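Local coordinates for extracellular solute-binding protein family 1 (Arthrobacter chlorophenolicus, PDB 4R2F) that binds the beta-1,3-linked glucose disaccharide laminaribiose and probably serves as the extracellular receptor of a bacterial sugar transporter, at residues 93-98 with 317-322; 103-108 with 385-390; 129-134 with 351-356; 154-159 with 273-278. One frame throughout, in Å; residues are numbered along the deposited sequence. Where two conformers were deposited one is given.

How the interactions relate
Only interaction 4 touches the bound disaccharide: there 154-159 supplies Asp154 and Arg156 to the sugar pocket and pairs with 273-278. Interaction 2, in which residues 385-390 meet helix 103-109, lies nearby, with the side chain of Leu387 about 10 Å from a glucose. Interactions 1 and 2 are neighbours, since strand 96-97 leads into helix 103-109; their centres are about 18 Å apart and Thr98 O lies 3.7 Å from Gln103 NE2. Interaction 3 is a surface contact, its nearest atoms about 9 Å from those of interaction 4. Interactions 1 and 4 reach the same mixed sheet although their centres are about 32 Å apart.

Interaction 1: 93-98 with 317-322; sequences GPAVST and TNTPSQ
Ala95 packs its methyl group against Thr319 where the approach to strand 96-97 passes an ST turn, at the end of a sheet strand that runs between strands 40-44 and 306-316 in this periplasmic-binding-protein fold. Ala95 CB lies 3.9 Å from both Thr319 OG1 and Thr319 CB. Thr319 OG1, anti to the backbone N (chi1 174°), accepts from Ser321 N to close the turn and is also hydrogen-bonded to Ser325 in helix 322-335. Next to it, Asn318 centres an inverse gamma turn and extends its amide toward Gly93. Asn318 ND2 stops 3.9 Å from Gly93 O, and no hydrogen bond joins the segments directly; two waters do so instead. One accepts from both Gly93 N and Asn318 ND2, tying the amide to the backbone. The other donates to two carbonyls, reaching Gly93 O at 2.6 Å and Asn318 O at 2.8 Å.

Interaction 2: 103-108 with 385-390; sequences QAFQFE and TALSAN
The Phe105 ring lies over the backbone that joins Leu387 to Ser388, with Ser388 N 4.3 Å above the ring plane and over its centre. In this two-lobed solute-binding fold, the contact sets helix 103-109 against the start of helix 389-396. With CG anti to the carbonyl carbon (chi1 -66°), Phe105 leans outward from its helix and brings the far end of the ring to Leu387. There Phe105 CZ touches Leu387 CB at 3.6 Å, while Leu387 CD1 stands 3.9 Å from Phe105 CE2. The two side chains meet at a slant, the leucine passing the rim of the ring. Nearer the helix, Phe105 CB abuts the peptide linking Ser388 to Ala389, 3.5 Å from Ala389 N. No hydrogen bond crosses between the segments, so the union rests on apolar and van der Waals contact. Replacing Phe105 with alanine would probably leave Leu387 CB and the Ser388 peptide without the surface they rest on, opening a gap between helix 103-109 and the loop that leads into helix 389-396. Leu387 also touches Phe102, Pro139 and Pro310, and the other neighbours of Phe105 include Val147 of strand 145-161, which places the ring between the sheet and the 385-390 segment. On the helix backbone, away from the ring, the methyl carbon Ala389 CB sits 3.6 Å from Phe105 O.

Interaction 3: 129-134 with 351-356; sequences FDDFLP and FKSITE
Asp131 satisfies three donors at the start of the short, weakly bonded helix 352-355. Its backbone oxygen, Asp131 O, accepts from Lys352 N at 2.8 Å in an almost straight bond (172°). The carboxylate then takes hold of Ser353 twice. Asp131 OD1 uses its syn lone pair for Ser353 N at 2.9 Å, and Asp131 OD2 receives Ser353 OG at 2.5 Å, 20° out of the carboxylate plane. Without the carboxylate, as with an alanine here, Ser353 N and OG would probably lose these acceptors and the helix start would be less firmly fixed. Inside the helix, Thr355 OG1 donates to Lys352 O. Next to these bonds the Phe132 and Phe351 rings form an offset stack, centroids 4.5 Å apart, and Leu133 CD1 meets Thr355 CG2 methyl to methyl. Phe132 also packs on Leu123 of helix 117-126, while Ile354 leans on Trp340 of helix 337-341 and Thr355 on Pro349 of strand 348-349, so the contact joins these elements near the surface.

Interaction 4: 154-159 with 273-278; sequences DIRPLW and YGMLTL. With BGC (beta-D-glucopyranose), chain B; BGC (beta-D-glucopyranose), chain C.
Leu158 faces Met275 as a non-hydrogen-bonded pair of an antiparallel ladder, and Trp159 and Gly274 form the hydrogen-bonded pair beside it. Trp159 N donates to Gly274 O at 2.9 Å, Gly274 N returns a bond to Trp159 O, and Leu276 N reaches Pro157 O. A weak bond runs from the indole, Trp159 NE1 to Thr277 O. Among apolar contacts, Leu158 CD2 lies 3.9 Å from Met275 CB, and Leu158 CD1 approaches the phenol of Tyr273. Met275 slants across Arg156, its CG 3.8 Å from Arg156 CB and its sulfur close to the same methylene.

The charged group is Arg156 with Asp154. NH1 and NH2 grip the carboxylate end-on, Arg156 NH1 meeting Asp154 OD1 at 2.8 Å from above the carboxylate plane, and Arg156 NE is hydrogen-bonded to His207. One water donates to Asp154 OD1 and accepts from Leu278 N, a link between the segments.

Two sugar bonds converge on one oxygen: Asp154 OD2 accepts O2 of the chain B glucose at 2.6 Å and O2 of the chain C glucose at the same length. Arg156 NH2 stands 3.2 Å from O3 of the chain B glucose, the linking oxygen. An arginine-held acid, one oxygen accepting from both glucoses, with Asn311 and His207 also hydrogen-bonded to the sugar, is part of this solute-binding protein's laminaribiose pocket.

Interaction 1: 93-98 with 317-322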
loop_
_atom_site.group_PDB
_atom_site.type_symbol
_atom_site.label_atom_id
_atom_site.label_comp_id
_atom_site.label_asym_id
_atom_site.label_seq_id
_atom_site.Cartn_x
_atom_site.Cartn_y
_atom_site.Cartn_z
ATOM N N GLY A 93 11.409 -1.303 21.033
ATOM C CA GLY A 93 10.851 -0.637 19.862
ATOM C C GLY A 93 11.196 0.844 19.814
ATOM O O GLY A 93 11.843 1.386 20.732
ATOM N N PRO A 94 10.747 1.523 18.745
ATOM C CA PRO A 94 11.083 2.920 18.535
ATOM C C PRO A 94 10.171 3.876 19.293
ATOM O O PRO A 94 9.128 3.461 19.847
ATOM C CB PRO A 94 10.867 3.073 17.038
ATOM C CG PRO A 94 9.661 2.225 16.797
ATOM C CD PRO A 94 9.855 1.023 17.685
ATOM N N ALA A 95 10.544 5.155 19.281
ATOM C CA ALA A 95 9.677 6.228 19.774
ATOM C C ALA A 95 8.617 6.629 18.731
ATOM O O ALA A 95 7.472 6.971 19.073
ATOM C CB ALA A 95 10.522 7.445 20.141
ATOM N N VAL A 96 9.031 6.603 17.469
ATOM C CA VAL A 96 8.226 7.004 16.333
ATOM C C VAL A 96 8.495 6.070 15.168
ATOM O O VAL A 96 9.627 5.615 14.971
ATOM C CB VAL A 96 8.622 8.418 15.842
ATOM C CG1 VAL A 96 7.696 8.892 14.730
ATOM C CG2 VAL A 96 8.634 9.409 16.993
ATOM N N SER A 97 7.470 5.819 14.363
ATOM C CA SER A 97 7.650 5.023 13.167
ATOM C C SER A 97 6.619 5.255 12.085
ATOM O O SER A 97 5.497 5.755 12.326
ATOM C CB SER A 97 7.666 3.511 13.518
ATOM O OG SER A 97 6.371 2.936 13.549
ATOM N N THR A 98 7.013 4.878 10.876
ATOM C CA THR A 98 6.068 4.519 9.838
ATOM C C THR A 98 5.894 2.999 9.915
ATOM O O THR A 98 6.356 2.351 10.853
ATOM C CB THR A 98 6.558 4.929 8.445
ATOM O OG1 THR A 98 7.780 4.232 8.111
ATOM C CG2 THR A 98 6.799 6.393 8.412
ATOM N N THR A 317 4.499 4.733 23.331
ATOM C CA THR A 317 4.694 5.066 24.740
ATOM C C THR A 317 6.141 4.919 25.180
ATOM O O THR A 317 6.577 5.615 26.085
ATOM C CB THR A 317 3.806 4.229 25.683
ATOM O OG1 THR A 317 4.015 2.840 25.422
ATOM C CG2 THR A 317 2.314 4.583 25.499
ATOM N N ASN A 318 6.879 4.009 24.551
ATOM C CA ASN A 318 8.281 3.833 24.871
ATOM C C ASN A 318 9.129 4.888 24.203
ATOM O O ASN A 318 9.698 4.659 23.133
ATOM C CB ASN A 318 8.766 2.441 24.464
ATOM C CG ASN A 318 10.210 2.182 24.904
ATOM O OD1 ASN A 318 10.794 2.984 25.617
ATOM N ND2 ASN A 318 10.787 1.086 24.443
ATOM N N THR A 319 9.192 6.055 24.842
ATOM C CA THR A 319 9.967 7.192 24.349
ATOM C C THR A 319 10.700 7.773 25.539
ATOM O O THR A 319 10.185 7.744 26.646
ATOM C CB THR A 319 9.073 8.296 23.695
ATOM O OG1 THR A 319 9.852 9.459 23.359
ATOM C CG2 THR A 319 7.942 8.723 24.622
ATOM N N PRO A 320 11.902 8.297 25.319
ATOM C CA PRO A 320 12.573 8.998 26.408
ATOM C C PRO A 320 11.889 10.313 26.725
ATOM O O PRO A 320 12.032 10.807 27.828
ATOM C CB PRO A 320 13.979 9.251 25.847
ATOM C CG PRO A 320 13.791 9.252 24.376
ATOM C CD PRO A 320 12.764 8.190 24.129
ATOM N N SER A 321 11.162 10.887 25.770
ATOM C CA SER A 321 10.428 12.140 26.015
ATOM C C SER A 321 9.282 12.282 25.037
ATOM O O SER A 321 9.526 12.392 23.836
ATOM C CB SER A 321 11.363 13.345 25.839
ATOM O OG SER A 321 10.610 14.549 25.854
ATOM N N GLN A 322 8.044 12.313 25.537
ATOM C CA GLN A 322 6.879 12.490 24.660
ATOM C C GLN A 322 6.862 13.836 23.951
ATOM O O GLN A 322 6.440 13.924 22.813
ATOM C CB GLN A 322 5.569 12.286 25.437
ATOM C CG GLN A 322 4.310 12.388 24.583
ATOM C CD GLN A 322 4.273 11.422 23.408
ATOM O OE1 GLN A 322 4.838 10.314 23.462
ATOM N NE2 GLN A 322 3.576 11.824 22.344
HETATM O O HOH W 1 9.142 -0.510 22.765
HETATM O O HOH W 2 12.017 3.720 21.953
#

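Interaction 2: 103-108 with 385-390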
loop_
_atom_site.group_PDB
_atom_site.type_symbol
_atom_site.label_atom_id
_atom_site.label_comp_id
_atom_site.label_asym_id
_atom_site.label_seq_id
_atom_site.Cartn_x
_atom_site.Cartn_y
_atom_site.Cartn_z
ATOM N N GLN A 103 -1.320 -0.682 11.430
ATOM C CA GLN A 103 -0.502 -1.012 12.585
ATOM C C GLN A 103 -0.777 -0.142 13.846
ATOM O O GLN A 103 -0.858 -0.637 14.964
ATOM C CB GLN A 103 0.941 -0.855 12.080
ATOM C CG GLN A 103 2.066 -0.920 13.051
ATOM C CD GLN A 103 3.394 -0.985 12.301
ATOM O OE1 GLN A 103 3.536 -1.750 11.349
ATOM N NE2 GLN A 103 4.355 -0.197 12.734
ATOM N N ALA A 104 -0.940 1.156 13.653
ATOM C CA ALA A 104 -1.221 2.052 14.761
ATOM C C ALA A 104 -2.498 1.637 15.541
ATOM O O ALA A 104 -2.575 1.835 16.748
ATOM C CB ALA A 104 -1.349 3.462 14.241
ATOM N N PHE A 105 -3.499 1.074 14.863
ATOM C CA PHE A 105 -4.713 0.650 15.561
ATOM C C PHE A 105 -4.480 -0.584 16.467
ATOM O O PHE A 105 -5.088 -0.684 17.511
ATOM C CB PHE A 105 -5.873 0.391 14.595
ATOM C CG PHE A 105 -6.357 1.628 13.888
ATOM C CD1 PHE A 105 -7.298 2.448 14.477
ATOM C CD2 PHE A 105 -5.828 2.000 12.648
ATOM C CE1 PHE A 105 -7.722 3.596 13.831
ATOM C CE2 PHE A 105 -6.258 3.132 11.993
ATOM C CZ PHE A 105 -7.204 3.933 12.586
ATOM N N GLN A 106 -3.620 -1.507 16.037
ATOM C CA GLN A 106 -3.268 -2.670 16.829
ATOM C C GLN A 106 -2.555 -2.198 18.066
ATOM O O GLN A 106 -2.877 -2.621 19.174
ATOM C CB GLN A 106 -2.354 -3.625 16.068
ATOM C CG GLN A 106 -2.107 -4.936 16.791
ATOM C CD GLN A 106 -3.400 -5.580 17.286
ATOM O OE1 GLN A 106 -3.508 -5.989 18.446
ATOM N NE2 GLN A 106 -4.391 -5.667 16.408
ATOM N N PHE A 107 -1.580 -1.310 17.907
ATOM C CA PHE A 107 -0.789 -0.901 19.076
ATOM C C PHE A 107 -1.583 0.000 19.999
ATOM O O PHE A 107 -1.345 0.054 21.212
ATOM C CB PHE A 107 0.576 -0.301 18.664
ATOM C CG PHE A 107 1.473 -1.298 18.002
ATOM C CD1 PHE A 107 1.769 -2.502 18.643
ATOM C CD2 PHE A 107 2.002 -1.073 16.732
ATOM C CE1 PHE A 107 2.567 -3.453 18.038
ATOM C CE2 PHE A 107 2.792 -2.029 16.122
ATOM C CZ PHE A 107 3.079 -3.218 16.775
ATOM N N GLU A 108 -2.575 0.680 19.459
ATOM C CA GLU A 108 -3.453 1.452 20.327
ATOM C C GLU A 108 -4.292 0.542 21.211
ATOM O O GLU A 108 -4.463 0.796 22.400
ATOM C CB GLU A 108 -4.370 2.329 19.511
ATOM C CG GLU A 108 -5.117 3.335 20.358
ATOM C CD GLU A 108 -6.598 3.081 20.416
ATOM O OE1 GLU A 108 -7.082 2.176 19.714
ATOM O OE2 GLU A 108 -7.283 3.834 21.128
ATOM N N THR A 385 -16.130 1.345 6.139
ATOM C CA THR A 385 -15.295 2.525 5.949
ATOM C C THR A 385 -14.350 2.738 7.118
ATOM O O THR A 385 -13.168 3.043 6.930
ATOM C CB THR A 385 -16.177 3.771 5.766
ATOM O OG1 THR A 385 -16.928 3.626 4.557
ATOM C CG2 THR A 385 -15.336 5.057 5.688
ATOM N N ALA A 386 -14.885 2.630 8.322
ATOM C CA ALA A 386 -14.124 2.868 9.521
ATOM C C ALA A 386 -12.948 1.905 9.673
ATOM O O ALA A 386 -13.093 0.708 9.487
ATOM C CB ALA A 386 -15.037 2.780 10.734
ATOM N N LEU A 387 -11.783 2.453 10.004
ATOM C CA LEU A 387 -10.570 1.656 10.236
ATOM C C LEU A 387 -10.575 1.065 11.636
ATOM O O LEU A 387 -11.248 1.595 12.512
ATOM C CB LEU A 387 -9.339 2.556 10.067
ATOM C CG LEU A 387 -9.247 3.281 8.727
ATOM C CD1 LEU A 387 -7.899 3.988 8.572
ATOM C CD2 LEU A 387 -9.532 2.333 7.579
ATOM N N SER A 388 -9.794 0.000 11.859
ATOM C CA SER A 388 -9.750 -0.694 13.163
ATOM C C SER A 388 -8.566 -1.647 13.253
ATOM O O SER A 388 -7.908 -1.916 12.250
ATOM C CB SER A 388 -11.037 -1.487 13.409
ATOM O OG SER A 388 -11.119 -2.572 12.509
ATOM N N ALA A 389 -8.307 -2.167 14.449
ATOM C CA ALA A 389 -7.171 -3.062 14.689
ATOM C C ALA A 389 -7.283 -4.340 13.886
ATOM O O ALA A 389 -6.275 -4.914 13.491
ATOM C CB ALA A 389 -7.047 -3.388 16.164
ATOM N N ASN A 390 -8.503 -4.792 13.629
ATOM C CA ASN A 390 -8.652 -5.995 12.817
ATOM C C ASN A 390 -8.010 -5.859 11.439
ATOM O O ASN A 390 -7.604 -6.851 10.851
ATOM C CB ASN A 390 -10.107 -6.371 12.654
ATOM C CG ASN A 390 -10.645 -7.160 13.844
ATOM O OD1 ASN A 390 -9.898 -7.713 14.683
ATOM N ND2 ASN A 390 -11.948 -7.222 13.910
#

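Interaction 3: 129-134 with 351-356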
loop_
_atom_site.group_PDB
_atom_site.type_symbol
_atom_site.label_atom_id
_atom_site.label_comp_id
_atom_site.label_asym_id
_atom_site.label_seq_id
_atom_site.Cartn_x
_atom_site.Cartn_y
_atom_site.Cartn_z
ATOM N N PHE A 129 -1.870 22.104 9.286
ATOM C CA PHE A 129 -3.104 21.337 9.367
ATOM C C PHE A 129 -4.119 21.691 8.269
ATOM O O PHE A 129 -4.702 20.803 7.620
ATOM C CB PHE A 129 -3.736 21.502 10.751
ATOM C CG PHE A 129 -4.900 20.601 10.975
ATOM C CD1 PHE A 129 -4.705 19.273 11.318
ATOM C CD2 PHE A 129 -6.205 21.066 10.807
ATOM C CE1 PHE A 129 -5.782 18.423 11.502
ATOM C CE2 PHE A 129 -7.283 20.219 10.993
ATOM C CZ PHE A 129 -7.076 18.898 11.346
ATOM N N ASP A 130 -4.296 22.988 8.045
ATOM C CA ASP A 130 -5.116 23.504 6.961
ATOM C C ASP A 130 -4.675 23.017 5.582
ATOM O O ASP A 130 -5.465 23.082 4.651
ATOM C CB ASP A 130 -5.083 25.033 6.958
ATOM C CG ASP A 130 -5.989 25.621 5.920
ATOM O OD1 ASP A 130 -7.217 25.465 6.069
ATOM O OD2 ASP A 130 -5.481 26.214 4.954
ATOM N N ASP A 131 -3.431 22.556 5.427
ATOM C CA ASP A 131 -2.936 22.042 4.125
ATOM C C ASP A 131 -3.271 20.541 3.896
ATOM O O ASP A 131 -3.092 20.026 2.803
ATOM C CB ASP A 131 -1.427 22.291 4.021
ATOM C CG ASP A 131 -0.865 22.078 2.617
ATOM O OD1 ASP A 131 -1.540 22.381 1.610
ATOM O OD2 ASP A 131 0.288 21.606 2.523
ATOM N N PHE A 132 -3.777 19.842 4.909
ATOM C CA PHE A 132 -4.127 18.426 4.729
ATOM C C PHE A 132 -5.212 18.357 3.672
ATOM O O PHE A 132 -6.036 19.241 3.600
ATOM C CB PHE A 132 -4.674 17.777 6.001
ATOM C CG PHE A 132 -3.616 17.246 6.924
ATOM C CD1 PHE A 132 -2.726 16.269 6.493
ATOM C CD2 PHE A 132 -3.524 17.709 8.242
ATOM C CE1 PHE A 132 -1.738 15.776 7.349
ATOM C CE2 PHE A 132 -2.558 17.214 9.099
ATOM C CZ PHE A 132 -1.662 16.247 8.648
ATOM N N LEU A 133 -5.213 17.303 2.869
ATOM C CA LEU A 133 -6.311 17.077 1.946
ATOM C C LEU A 133 -7.553 16.710 2.738
ATOM O O LEU A 133 -7.456 16.254 3.883
ATOM C CB LEU A 133 -5.974 15.993 0.921
ATOM C CG LEU A 133 -4.921 16.380 -0.128
ATOM C CD1 LEU A 133 -4.415 15.115 -0.796
ATOM C CD2 LEU A 133 -5.501 17.345 -1.161
ATOM N N PRO A 134 -8.733 16.931 2.141
ATOM C CA PRO A 134 -9.956 16.580 2.851
ATOM C C PRO A 134 -10.048 15.076 3.106
ATOM O O PRO A 134 -9.681 14.266 2.253
ATOM C CB PRO A 134 -11.079 17.043 1.897
ATOM C CG PRO A 134 -10.428 17.963 0.922
ATOM C CD PRO A 134 -9.006 17.497 0.803
ATOM N N PHE A 351 -0.946 16.276 1.499
ATOM C CA PHE A 351 -0.934 17.728 1.644
ATOM C C PHE A 351 -1.203 18.389 0.308
ATOM O O PHE A 351 -0.569 18.075 -0.692
ATOM C CB PHE A 351 0.408 18.204 2.181
ATOM C CG PHE A 351 0.623 17.884 3.634
ATOM C CD1 PHE A 351 -0.187 18.444 4.613
ATOM C CD2 PHE A 351 1.640 17.034 4.027
ATOM C CE1 PHE A 351 0.012 18.145 5.951
ATOM C CE2 PHE A 351 1.837 16.730 5.361
ATOM C CZ PHE A 351 1.016 17.282 6.325
ATOM N N LYS A 352 -2.145 19.329 0.316
ATOM C CA LYS A 352 -2.585 20.026 -0.902
ATOM C C LYS A 352 -1.447 20.730 -1.661
ATOM O O LYS A 352 -1.363 20.631 -2.889
ATOM C CB LYS A 352 -3.690 21.032 -0.552
ATOM C CG LYS A 352 -4.236 21.759 -1.756
ATOM C CD LYS A 352 -5.615 22.333 -1.499
ATOM C CE LYS A 352 -6.336 22.546 -2.820
ATOM N NZ LYS A 352 -7.275 23.693 -2.761
ATOM N N SER A 353 -0.570 21.417 -0.927
ATOM C CA SER A 353 0.548 22.118 -1.537
ATOM C C SER A 353 1.445 21.164 -2.309
ATOM O O SER A 353 1.968 21.515 -3.356
ATOM C CB SER A 353 1.380 22.848 -0.479
ATOM O OG SER A 353 1.809 21.961 0.549
ATOM N N ILE A 354 1.639 19.956 -1.790
ATOM C CA ILE A 354 2.503 18.991 -2.471
ATOM C C ILE A 354 1.815 18.509 -3.746
ATOM O O ILE A 354 2.465 18.356 -4.780
ATOM C CB ILE A 354 2.883 17.805 -1.569
ATOM C CG1 ILE A 354 3.578 18.318 -0.310
ATOM C CG2 ILE A 354 3.812 16.871 -2.329
ATOM C CD1 ILE A 354 3.917 17.272 0.738
ATOM N N THR A 355 0.499 18.310 -3.689
ATOM C CA THR A 355 -0.258 17.892 -4.891
ATOM C C THR A 355 -0.294 18.960 -5.978
ATOM O O THR A 355 -0.676 18.671 -7.102
ATOM C CB THR A 355 -1.749 17.547 -4.617
ATOM O OG1 THR A 355 -2.465 18.733 -4.241
ATOM C CG2 THR A 355 -1.905 16.465 -3.557
ATOM N N GLU A 356 0.072 20.188 -5.633
ATOM C CA GLU A 356 0.146 21.293 -6.592
ATOM C C GLU A 356 1.569 21.662 -6.994
ATOM O O GLU A 356 1.793 22.591 -7.758
ATOM C CB GLU A 356 -0.529 22.497 -5.961
ATOM C CG GLU A 356 -2.016 22.253 -5.749
ATOM C CD GLU A 356 -2.705 23.397 -5.035
ATOM O OE1 GLU A 356 -2.002 24.208 -4.396
ATOM O OE2 GLU A 356 -3.951 23.482 -5.113
#

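Interaction 4: 154-159 with 273-278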
loop_
_atom_site.group_PDB
_atom_site.type_symbol
_atom_site.label_atom_id
_atom_site.label_comp_id
_atom_site.label_asym_id
_atom_site.label_seq_id
_atom_site.Cartn_x
_atom_site.Cartn_y
_atom_site.Cartn_z
ATOM N N ASP A 154 -0.980 5.370 -0.407
ATOM C CA ASP A 154 -0.311 4.421 -1.292
ATOM C C ASP A 154 -1.401 3.738 -2.083
ATOM O O ASP A 154 -2.087 2.856 -1.583
ATOM C CB ASP A 154 0.513 3.438 -0.471
ATOM C CG ASP A 154 1.321 2.456 -1.325
ATOM O OD1 ASP A 154 1.491 2.667 -2.543
ATOM O OD2 ASP A 154 1.765 1.444 -0.755
ATOM N N ILE A 155 -1.543 4.172 -3.321
ATOM C CA ILE A 155 -2.576 3.732 -4.240
ATOM C C ILE A 155 -2.006 2.711 -5.242
ATOM O O ILE A 155 -0.796 2.652 -5.434
ATOM C CB ILE A 155 -3.165 4.968 -4.985
ATOM C CG1 ILE A 155 -4.534 4.654 -5.602
ATOM C CG2 ILE A 155 -2.203 5.507 -6.024
ATOM C CD1 ILE A 155 -5.376 5.883 -5.855
ATOM N N ARG A 156 -2.887 1.927 -5.856
ATOM C CA ARG A 156 -2.532 0.751 -6.665
ATOM C C ARG A 156 -2.988 0.898 -8.120
ATOM O O ARG A 156 -4.019 0.355 -8.519
ATOM C CB ARG A 156 -3.135 -0.516 -6.045
ATOM C CG ARG A 156 -2.470 -0.910 -4.732
ATOM C CD ARG A 156 -1.148 -1.634 -4.978
ATOM N NE ARG A 156 -0.354 -1.729 -3.757
ATOM C CZ ARG A 156 0.339 -0.736 -3.221
ATOM N NH1 ARG A 156 0.444 0.429 -3.841
ATOM N NH2 ARG A 156 1.005 -0.935 -2.095
ATOM N N PRO A 157 -2.209 1.637 -8.924
ATOM C CA PRO A 157 -2.603 1.812 -10.300
ATOM C C PRO A 157 -2.223 0.614 -11.153
ATOM O O PRO A 157 -1.328 -0.152 -10.808
ATOM C CB PRO A 157 -1.820 3.060 -10.756
ATOM C CG PRO A 157 -1.011 3.506 -9.575
ATOM C CD PRO A 157 -0.958 2.345 -8.622
ATOM N N LEU A 158 -2.909 0.492 -12.274
ATOM C CA LEU A 158 -2.527 -0.423 -13.324
ATOM C C LEU A 158 -1.583 0.323 -14.273
ATOM O O LEU A 158 -1.718 1.543 -14.465
ATOM C CB LEU A 158 -3.761 -0.928 -14.046
ATOM C CG LEU A 158 -4.683 -1.805 -13.188
ATOM C CD1 LEU A 158 -6.055 -1.926 -13.815
ATOM C CD2 LEU A 158 -4.094 -3.187 -12.979
ATOM N N TRP A 159 -0.596 -0.398 -14.780
ATOM C CA TRP A 159 0.434 0.145 -15.661
ATOM C C TRP A 159 0.557 -0.760 -16.853
ATOM O O TRP A 159 0.226 -1.947 -16.754
ATOM C CB TRP A 159 1.807 0.193 -14.954
ATOM C CG TRP A 159 1.867 1.170 -13.846
ATOM C CD1 TRP A 159 1.401 0.989 -12.593
ATOM C CD2 TRP A 159 2.401 2.507 -13.889
ATOM N NE1 TRP A 159 1.603 2.119 -11.846
ATOM C CE2 TRP A 159 2.218 3.066 -12.616
ATOM C CE3 TRP A 159 3.029 3.271 -14.876
ATOM C CZ2 TRP A 159 2.631 4.364 -12.294
ATOM C CZ3 TRP A 159 3.434 4.559 -14.563
ATOM C CH2 TRP A 159 3.244 5.090 -13.278
ATOM N N TYR A 273 1.765 -5.597 -18.352
ATOM C CA TYR A 273 0.586 -5.034 -17.711
ATOM C C TYR A 273 0.530 -5.549 -16.287
ATOM O O TYR A 273 1.009 -6.647 -16.006
ATOM C CB TYR A 273 -0.656 -5.415 -18.515
ATOM C CG TYR A 273 -1.973 -4.787 -18.089
ATOM C CD1 TYR A 273 -2.349 -3.531 -18.540
ATOM C CD2 TYR A 273 -2.859 -5.476 -17.277
ATOM C CE1 TYR A 273 -3.565 -2.959 -18.160
ATOM C CE2 TYR A 273 -4.073 -4.912 -16.885
ATOM C CZ TYR A 273 -4.423 -3.657 -17.336
ATOM O OH TYR A 273 -5.625 -3.112 -16.980
ATOM N N GLY A 274 0.034 -4.733 -15.370
ATOM C CA GLY A 274 -0.146 -5.164 -13.998
ATOM C C GLY A 274 -0.393 -4.060 -12.992
ATOM O O GLY A 274 -0.342 -2.888 -13.317
ATOM N N MET A 275 -0.616 -4.454 -11.747
ATOM C CA MET A 275 -0.948 -3.528 -10.680
ATOM C C MET A 275 0.312 -3.259 -9.888
ATOM O O MET A 275 0.979 -4.177 -9.464
ATOM C CB MET A 275 -2.016 -4.140 -9.762
ATOM C CG MET A 275 -2.447 -3.293 -8.571
ATOM S SD MET A 275 -3.239 -4.192 -7.219
ATOM C CE MET A 275 -1.861 -5.116 -6.597
ATOM N N LEU A 276 0.661 -1.995 -9.728
ATOM C CA LEU A 276 1.779 -1.647 -8.876
ATOM C C LEU A 276 1.520 -0.400 -8.023
ATOM O O LEU A 276 0.586 -0.360 -7.242
ATOM C CB LEU A 276 3.080 -1.560 -9.679
ATOM C CG LEU A 276 4.382 -1.785 -8.908
ATOM C CD1 LEU A 276 4.196 -2.796 -7.798
ATOM C CD2 LEU A 276 5.524 -2.191 -9.818
ATOM N N THR A 277 2.356 0.611 -8.193
ATOM C CA THR A 277 2.339 1.797 -7.362
ATOM C C THR A 277 2.462 3.042 -8.202
ATOM O O THR A 277 2.728 2.977 -9.381
ATOM C CB THR A 277 3.512 1.818 -6.371
ATOM O OG1 THR A 277 4.730 2.045 -7.081
ATOM C CG2 THR A 277 3.601 0.522 -5.610
ATOM N N LEU A 278 2.252 4.185 -7.578
ATOM C CA LEU A 278 2.596 5.440 -8.205
ATOM C C LEU A 278 4.108 5.476 -8.428
ATOM O O LEU A 278 4.864 4.968 -7.618
ATOM C CB LEU A 278 2.173 6.598 -7.316
ATOM C CG LEU A 278 2.470 7.994 -7.842
ATOM C CD1 LEU A 278 1.484 8.999 -7.295
ATOM C CD2 LEU A 278 3.893 8.404 -7.519
HETATM C C2 BGC B . 4.548 -0.582 -0.940
HETATM C C3 BGC B . 4.167 -1.405 0.301
HETATM C C4 BGC B . 4.560 -2.871 0.072
HETATM C C5 BGC B . 6.050 -2.969 -0.349
HETATM C C6 BGC B . 6.539 -4.412 -0.525
HETATM C C1 BGC B . 6.024 -0.829 -1.304
HETATM O O1 BGC B . 6.374 -0.145 -2.506
HETATM O O2 BGC B . 4.295 0.810 -0.687
HETATM O O3 BGC B . 2.754 -1.197 0.566
HETATM O O4 BGC B . 4.378 -3.698 1.228
HETATM O O5 BGC B . 6.200 -2.242 -1.538
HETATM O O6 BGC B . 5.689 -5.104 -1.442
HETATM C C2 BGC C . 1.199 -0.401 2.182
HETATM C C3 BGC C . 0.928 -0.475 3.685
HETATM C C4 BGC C . 0.673 -1.918 4.095
HETATM C C5 BGC C . 1.832 -2.801 3.651
HETATM C C6 BGC C . 1.563 -4.285 3.932
HETATM C C1 BGC C . 2.423 -1.266 1.934
HETATM O O2 BGC C . 1.429 0.939 1.766
HETATM O O3 BGC C . -0.194 0.337 4.030
HETATM O O4 BGC C . 0.593 -2.008 5.512
HETATM O O5 BGC C . 2.084 -2.625 2.253
HETATM O O6 BGC C . 0.431 -4.789 3.189
HETATM O O HOH W 3 1.327 4.500 -4.748
#